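Local coordinates for nuclear inclusion protein A (Tobacco vein mottling virus, PDB 3MMG) that probably acts as a 3C-type cysteine protease that cleaves the viral polyprotein at specific sites, at residues A[130-142]-A[205-217]. The protein carries 3 engineered substitutions. Residues are numbered along the deposited sequence; the frame is centred on the assembly and turned at random.
Sequences HIVHKEDTSFWQH and ADKISWGSFTLVE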
loop_
_atom_site.group_PDB
_atom_site.type_symbol
_atom_site.label_atom_id
_atom_site.label_comp_id
_atom_site.label_asym_id
_atom_site.label_seq_id
_atom_site.Cartn_x
_atom_site.Cartn_y
_atom_site.Cartn_z
ATOM N N HIS A 130 8.291 -14.742 -7.166
ATOM C CA HIS A 130 9.665 -14.366 -6.912
ATOM C C HIS A 130 9.742 -12.856 -7.014
ATOM O O HIS A 130 8.855 -12.225 -7.618
ATOM C CB HIS A 130 10.592 -15.033 -7.942
ATOM C CG HIS A 130 10.328 -16.494 -8.077
ATOM N ND1 HIS A 130 10.550 -17.385 -7.045
ATOM C CD2 HIS A 130 9.812 -17.220 -9.097
ATOM C CE1 HIS A 130 10.204 -18.599 -7.431
ATOM N NE2 HIS A 130 9.726 -18.522 -8.662
ATOM N N ILE A 131 10.785 -12.286 -6.408
ATOM C CA ILE A 131 10.966 -10.814 -6.431
ATOM C C ILE A 131 12.383 -10.443 -6.802
ATOM O O ILE A 131 13.310 -11.247 -6.606
ATOM C CB ILE A 131 10.559 -10.169 -5.105
ATOM C CG1 ILE A 131 11.393 -10.715 -3.932
ATOM C CG2 ILE A 131 9.063 -10.504 -4.819
ATOM C CD1 ILE A 131 11.181 -9.975 -2.584
ATOM N N VAL A 132 12.537 -9.245 -7.375
ATOM C CA VAL A 132 13.869 -8.766 -7.777
ATOM C C VAL A 132 13.939 -7.269 -7.512
ATOM O O VAL A 132 13.107 -6.521 -8.030
ATOM C CB VAL A 132 14.153 -9.030 -9.284
ATOM C CG1 VAL A 132 15.554 -8.468 -9.678
ATOM C CG2 VAL A 132 14.039 -10.502 -9.645
ATOM N N HIS A 133 14.944 -6.856 -6.738
ATOM C CA HIS A 133 15.096 -5.464 -6.355
ATOM C C HIS A 133 15.542 -4.611 -7.536
ATOM O O HIS A 133 16.416 -5.025 -8.322
ATOM C CB HIS A 133 16.113 -5.365 -5.213
ATOM C CG HIS A 133 16.393 -3.966 -4.779
ATOM N ND1 HIS A 133 15.425 -3.144 -4.242
ATOM C CD2 HIS A 133 17.533 -3.230 -4.829
ATOM C CE1 HIS A 133 15.966 -1.964 -3.960
ATOM N NE2 HIS A 133 17.243 -1.997 -4.295
ATOM N N LYS A 134 14.932 -3.431 -7.656
ATOM C CA LYS A 134 15.336 -2.423 -8.638
ATOM C C LYS A 134 16.375 -1.490 -8.000
ATOM O O LYS A 134 16.087 -0.730 -7.061
ATOM C CB LYS A 134 14.120 -1.673 -9.168
ATOM C CG LYS A 134 14.447 -0.627 -10.243
ATOM C CD LYS A 134 14.724 -1.295 -11.579
ATOM C CE LYS A 134 14.930 -0.248 -12.669
ATOM N NZ LYS A 134 15.308 -0.885 -13.962
ATOM N N GLU A 135 17.606 -1.579 -8.504
ATOM C CA GLU A 135 18.721 -0.830 -7.935
ATOM C C GLU A 135 18.429 0.670 -7.806
ATOM O O GLU A 135 17.819 1.275 -8.690
ATOM C CB GLU A 135 20.001 -1.089 -8.746
ATOM C CG GLU A 135 21.266 -0.691 -7.999
ATOM C CD GLU A 135 22.522 -0.720 -8.878
ATOM O OE1 GLU A 135 22.388 -0.740 -10.140
ATOM O OE2 GLU A 135 23.637 -0.695 -8.287
ATOM N N ASP A 136 18.848 1.230 -6.674
ATOM C CA ASP A 136 18.777 2.656 -6.347
ATOM C C ASP A 136 17.347 3.141 -6.162
ATOM O O ASP A 136 17.058 4.348 -6.263
ATOM C CB ASP A 136 19.535 3.501 -7.382
ATOM C CG ASP A 136 21.025 3.166 -7.418
ATOM O OD1 ASP A 136 21.611 2.905 -6.341
ATOM O OD2 ASP A 136 21.595 3.146 -8.522
ATOM N N THR A 137 16.448 2.191 -5.901
ATOM C CA THR A 137 15.067 2.530 -5.609
ATOM C C THR A 137 14.534 1.697 -4.452
ATOM O O THR A 137 15.209 0.794 -3.935
ATOM C CB THR A 137 14.115 2.297 -6.826
ATOM O OG1 THR A 137 13.868 0.892 -6.984
ATOM C CG2 THR A 137 14.674 2.875 -8.143
ATOM N N SER A 138 13.304 2.020 -4.050
ATOM C CA SER A 138 12.574 1.198 -3.092
ATOM C C SER A 138 11.620 0.232 -3.794
ATOM O O SER A 138 10.735 -0.367 -3.158
ATOM C CB SER A 138 11.830 2.096 -2.101
ATOM O OG SER A 138 12.759 2.719 -1.213
ATOM N N PHE A 139 11.780 0.077 -5.102
ATOM C CA PHE A 139 10.889 -0.791 -5.867
ATOM C C PHE A 139 11.455 -2.200 -6.013
ATOM O O PHE A 139 12.659 -2.380 -6.214
ATOM C CB PHE A 139 10.624 -0.247 -7.281
ATOM C CG PHE A 139 9.828 1.026 -7.323
ATOM C CD1 PHE A 139 8.466 1.039 -6.959
ATOM C CD2 PHE A 139 10.426 2.215 -7.737
ATOM C CE1 PHE A 139 7.713 2.253 -7.001
ATOM C CE2 PHE A 139 9.681 3.427 -7.780
ATOM C CZ PHE A 139 8.325 3.434 -7.403
ATOM N N TRP A 140 10.572 -3.191 -5.929
ATOM C CA TRP A 140 10.914 -4.577 -6.242
ATOM C C TRP A 140 9.963 -5.111 -7.294
ATOM O O TRP A 140 8.736 -4.927 -7.190
ATOM C CB TRP A 140 10.748 -5.457 -5.006
ATOM C CG TRP A 140 11.743 -5.211 -3.921
ATOM C CD1 TRP A 140 11.830 -4.111 -3.102
ATOM C CD2 TRP A 140 12.765 -6.115 -3.493
ATOM N NE1 TRP A 140 12.862 -4.275 -2.204
ATOM C CE2 TRP A 140 13.454 -5.490 -2.422
ATOM C CE3 TRP A 140 13.175 -7.404 -3.915
ATOM C CZ2 TRP A 140 14.535 -6.109 -1.754
ATOM C CZ3 TRP A 140 14.255 -8.016 -3.259
ATOM C CH2 TRP A 140 14.901 -7.367 -2.162
ATOM N N GLN A 141 10.502 -5.800 -8.276
ATOM C CA GLN A 141 9.664 -6.401 -9.308
ATOM C C GLN A 141 8.919 -7.641 -8.770
ATOM O O GLN A 141 9.458 -8.409 -7.946
ATOM C CB GLN A 141 10.511 -6.786 -10.528
ATOM C CG GLN A 141 9.666 -7.179 -11.743
ATOM C CD GLN A 141 10.493 -7.402 -13.000
ATOM O OE1 GLN A 141 11.716 -7.268 -12.977
ATOM N NE2 GLN A 141 9.825 -7.732 -14.099
ATOM N N HIS A 142 7.687 -7.826 -9.240
ATOM C CA HIS A 142 6.947 -9.056 -8.990
ATOM C C HIS A 142 6.167 -9.416 -10.254
ATOM O O HIS A 142 6.037 -8.587 -11.176
ATOM C CB HIS A 142 6.025 -8.923 -7.738
ATOM C CG HIS A 142 4.832 -8.030 -7.936
ATOM N ND1 HIS A 142 3.673 -8.468 -8.538
ATOM C CD2 HIS A 142 4.601 -6.744 -7.570
ATOM C CE1 HIS A 142 2.791 -7.483 -8.564
ATOM N NE2 HIS A 142 3.329 -6.423 -7.991
ATOM N N ALA A 205 6.352 13.793 -7.506
ATOM C CA ALA A 205 7.007 12.581 -8.023
ATOM C C ALA A 205 8.522 12.689 -7.998
ATOM O O ALA A 205 9.212 11.677 -7.864
ATOM C CB ALA A 205 6.528 12.257 -9.437
ATOM N N ASP A 206 9.037 13.915 -8.132
ATOM C CA ASP A 206 10.483 14.164 -8.121
ATOM C C ASP A 206 11.139 13.816 -6.800
ATOM O O ASP A 206 12.358 13.700 -6.728
ATOM C CB ASP A 206 10.786 15.629 -8.440
ATOM C CG ASP A 206 10.503 15.977 -9.877
ATOM O OD1 ASP A 206 10.320 15.043 -10.697
ATOM O OD2 ASP A 206 10.480 17.198 -10.190
ATOM N N LYS A 207 10.336 13.661 -5.754
ATOM C CA LYS A 207 10.861 13.337 -4.442
ATOM C C LYS A 207 10.915 11.827 -4.204
ATOM O O LYS A 207 11.365 11.384 -3.149
ATOM C CB LYS A 207 10.046 14.021 -3.347
ATOM C CG LYS A 207 10.053 15.543 -3.472
ATOM C CD LYS A 207 9.721 16.194 -2.161
ATOM C CE LYS A 207 10.323 17.595 -2.082
ATOM N NZ LYS A 207 10.214 18.138 -0.691
ATOM N N ILE A 208 10.454 11.046 -5.175
ATOM C CA ILE A 208 10.586 9.585 -5.120
ATOM C C ILE A 208 11.849 9.207 -5.899
ATOM O O ILE A 208 12.163 9.851 -6.897
ATOM C CB ILE A 208 9.304 8.908 -5.672
ATOM C CG1 ILE A 208 8.172 9.087 -4.648
ATOM C CG2 ILE A 208 9.536 7.431 -6.006
ATOM C CD1 ILE A 208 6.790 8.950 -5.218
ATOM N N SER A 209 12.568 8.198 -5.419
ATOM C CA SER A 209 13.780 7.691 -6.097
ATOM C C SER A 209 13.383 6.746 -7.235
ATOM O O SER A 209 12.701 5.737 -6.997
ATOM C CB SER A 209 14.685 6.965 -5.091
ATOM O OG SER A 209 15.327 7.865 -4.186
ATOM N N TRP A 210 13.810 7.068 -8.469
ATOM C CA TRP A 210 13.358 6.346 -9.669
ATOM C C TRP A 210 14.418 5.457 -10.324
ATOM O O TRP A 210 14.090 4.626 -11.171
ATOM C CB TRP A 210 12.785 7.318 -10.725
ATOM C CG TRP A 210 11.529 7.953 -10.242
ATOM C CD1 TRP A 210 11.388 9.218 -9.764
ATOM C CD2 TRP A 210 10.245 7.330 -10.139
ATOM N NE1 TRP A 210 10.087 9.430 -9.352
ATOM C CE2 TRP A 210 9.358 8.293 -9.586
ATOM C CE3 TRP A 210 9.751 6.054 -10.468
ATOM C CZ2 TRP A 210 8.005 8.022 -9.351
ATOM C CZ3 TRP A 210 8.411 5.778 -10.252
ATOM C CH2 TRP A 210 7.547 6.756 -9.675
ATOM N N GLY A 211 15.672 5.615 -9.917
ATOM C CA GLY A 211 16.760 4.859 -10.541
ATOM C C GLY A 211 16.672 5.061 -12.043
ATOM O O GLY A 211 16.579 6.202 -12.516
ATOM N N SER A 212 16.653 3.963 -12.794
ATOM C CA SER A 212 16.602 4.046 -14.251
ATOM C C SER A 212 15.191 4.073 -14.833
ATOM O O SER A 212 15.029 4.045 -16.058
ATOM C CB SER A 212 17.438 2.920 -14.886
ATOM O OG SER A 212 16.773 1.670 -14.785
ATOM N N PHE A 213 14.161 4.133 -13.985
ATOM C CA PHE A 213 12.784 4.276 -14.484
ATOM C C PHE A 213 12.515 5.696 -14.994
ATOM O O PHE A 213 13.029 6.656 -14.436
ATOM C CB PHE A 213 11.774 4.077 -13.356
ATOM C CG PHE A 213 11.598 2.662 -12.909
ATOM C CD1 PHE A 213 11.424 2.390 -11.551
ATOM C CD2 PHE A 213 11.570 1.610 -13.824
ATOM C CE1 PHE A 213 11.240 1.078 -11.108
ATOM C CE2 PHE A 213 11.387 0.297 -13.399
ATOM C CZ PHE A 213 11.217 0.031 -12.032
ATOM N N THR A 214 11.676 5.807 -16.015
ATOM C CA THR A 214 11.047 7.073 -16.402
ATOM C C THR A 214 9.551 6.969 -16.080
ATOM O O THR A 214 8.845 6.171 -16.679
ATOM C CB THR A 214 11.193 7.333 -17.923
ATOM O OG1 THR A 214 12.572 7.261 -18.297
ATOM C CG2 THR A 214 10.638 8.697 -18.292
ATOM N N LEU A 215 9.081 7.763 -15.122
ATOM C CA LEU A 215 7.654 7.793 -14.788
ATOM C C LEU A 215 6.844 8.581 -15.810
ATOM O O LEU A 215 7.147 9.749 -16.088
ATOM C CB LEU A 215 7.420 8.398 -13.400
ATOM C CG LEU A 215 5.937 8.551 -13.004
ATOM C CD1 LEU A 215 5.272 7.193 -12.763
ATOM C CD2 LEU A 215 5.803 9.444 -11.798
ATOM N N VAL A 216 5.811 7.940 -16.344
ATOM C CA VAL A 216 4.885 8.597 -17.272
ATOM C C VAL A 216 3.588 8.928 -16.532
ATOM O O VAL A 216 2.808 8.036 -16.170
ATOM C CB VAL A 216 4.645 7.729 -18.524
ATOM C CG1 VAL A 216 3.777 8.465 -19.549
ATOM C CG2 VAL A 216 5.999 7.324 -19.146
ATOM N N GLU A 217 3.375 10.223 -16.311
ATOM C CA GLU A 217 2.269 10.693 -15.475
ATOM C C GLU A 217 1.290 11.556 -16.246
ATOM O O GLU A 217 1.298 12.777 -16.113
ATOM C CB GLU A 217 2.826 11.471 -14.295
ATOM C CG GLU A 217 2.938 10.649 -13.040
ATOM C CD GLU A 217 1.662 10.683 -12.238
ATOM O OE1 GLU A 217 0.801 9.791 -12.448
ATOM O OE2 GLU A 217 1.527 11.622 -11.415
HETATM O O HOH W 1 17.588 1.470 -11.364
HETATM O O HOH W 2 17.311 6.641 -7.715
HETATM O O HOH W 3 11.735 4.465 -4.715
#
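Phe-139, Trp-210 and Phe-213 form an aromatic cluster where two turns meet. CE1 at the edge of the Phe-213 ring comes within 3.6 Å of Phe-139 CD2, an offset edge-to-face pair with the planes at 71°. Phe-139 CE2 lies 3.6 Å from Trp-210 CZ3; here the planes are nearly parallel, inclined by 30°, but displaced along their planes, with little face-on overlap. Over one face of Phe-213 runs the aliphatic part of Lys-134. Its CG stands anti to the backbone N and the chain bends at CB-CG, which lays CE over the ring, 3.9 Å from the centroid in a CH-pi contact, and lets NZ donate to Ser-212 OG at 3.1 Å.

Beside the rings, Thr-137 CG2 presses on the peptide between Trp-210 and Gly-211, while three waters bridge the backbones: Glu-135 O to Ser-212 N, Asp-136 O to Gly-211 N, and Ser-209 O to Ser-138 N. The Lys-134 to Thr-137 type II turn belongs to the hairpin joining strands 121-133 and 139-142 of the C-terminal beta-barrel of this chymotrypsin-like fold, and it meets the type II' turn Trp-210 to Phe-213 near the C-terminal end of the modelled chain. Leu-169 of barrel strand 163-171 touches all three aromatic side chains. Just past the second turn, Thr-214 and Leu-215 pair in parallel with the bound peptide, and Phe-213 itself packs on one of its apolar side chains.

Further out, Thr-137 OG1 donates to Lys-134 O and accepts from Phe-139 N at 2.9 Å, an ST turn that ties the hairpin loop to the start of the Phe-139 strand. The indole of Trp-210 is held by NE1, which donates almost straight (168°) to Ala-205 O, and is flanked by Ile-208 CG2 and Leu-215 CB on opposite faces.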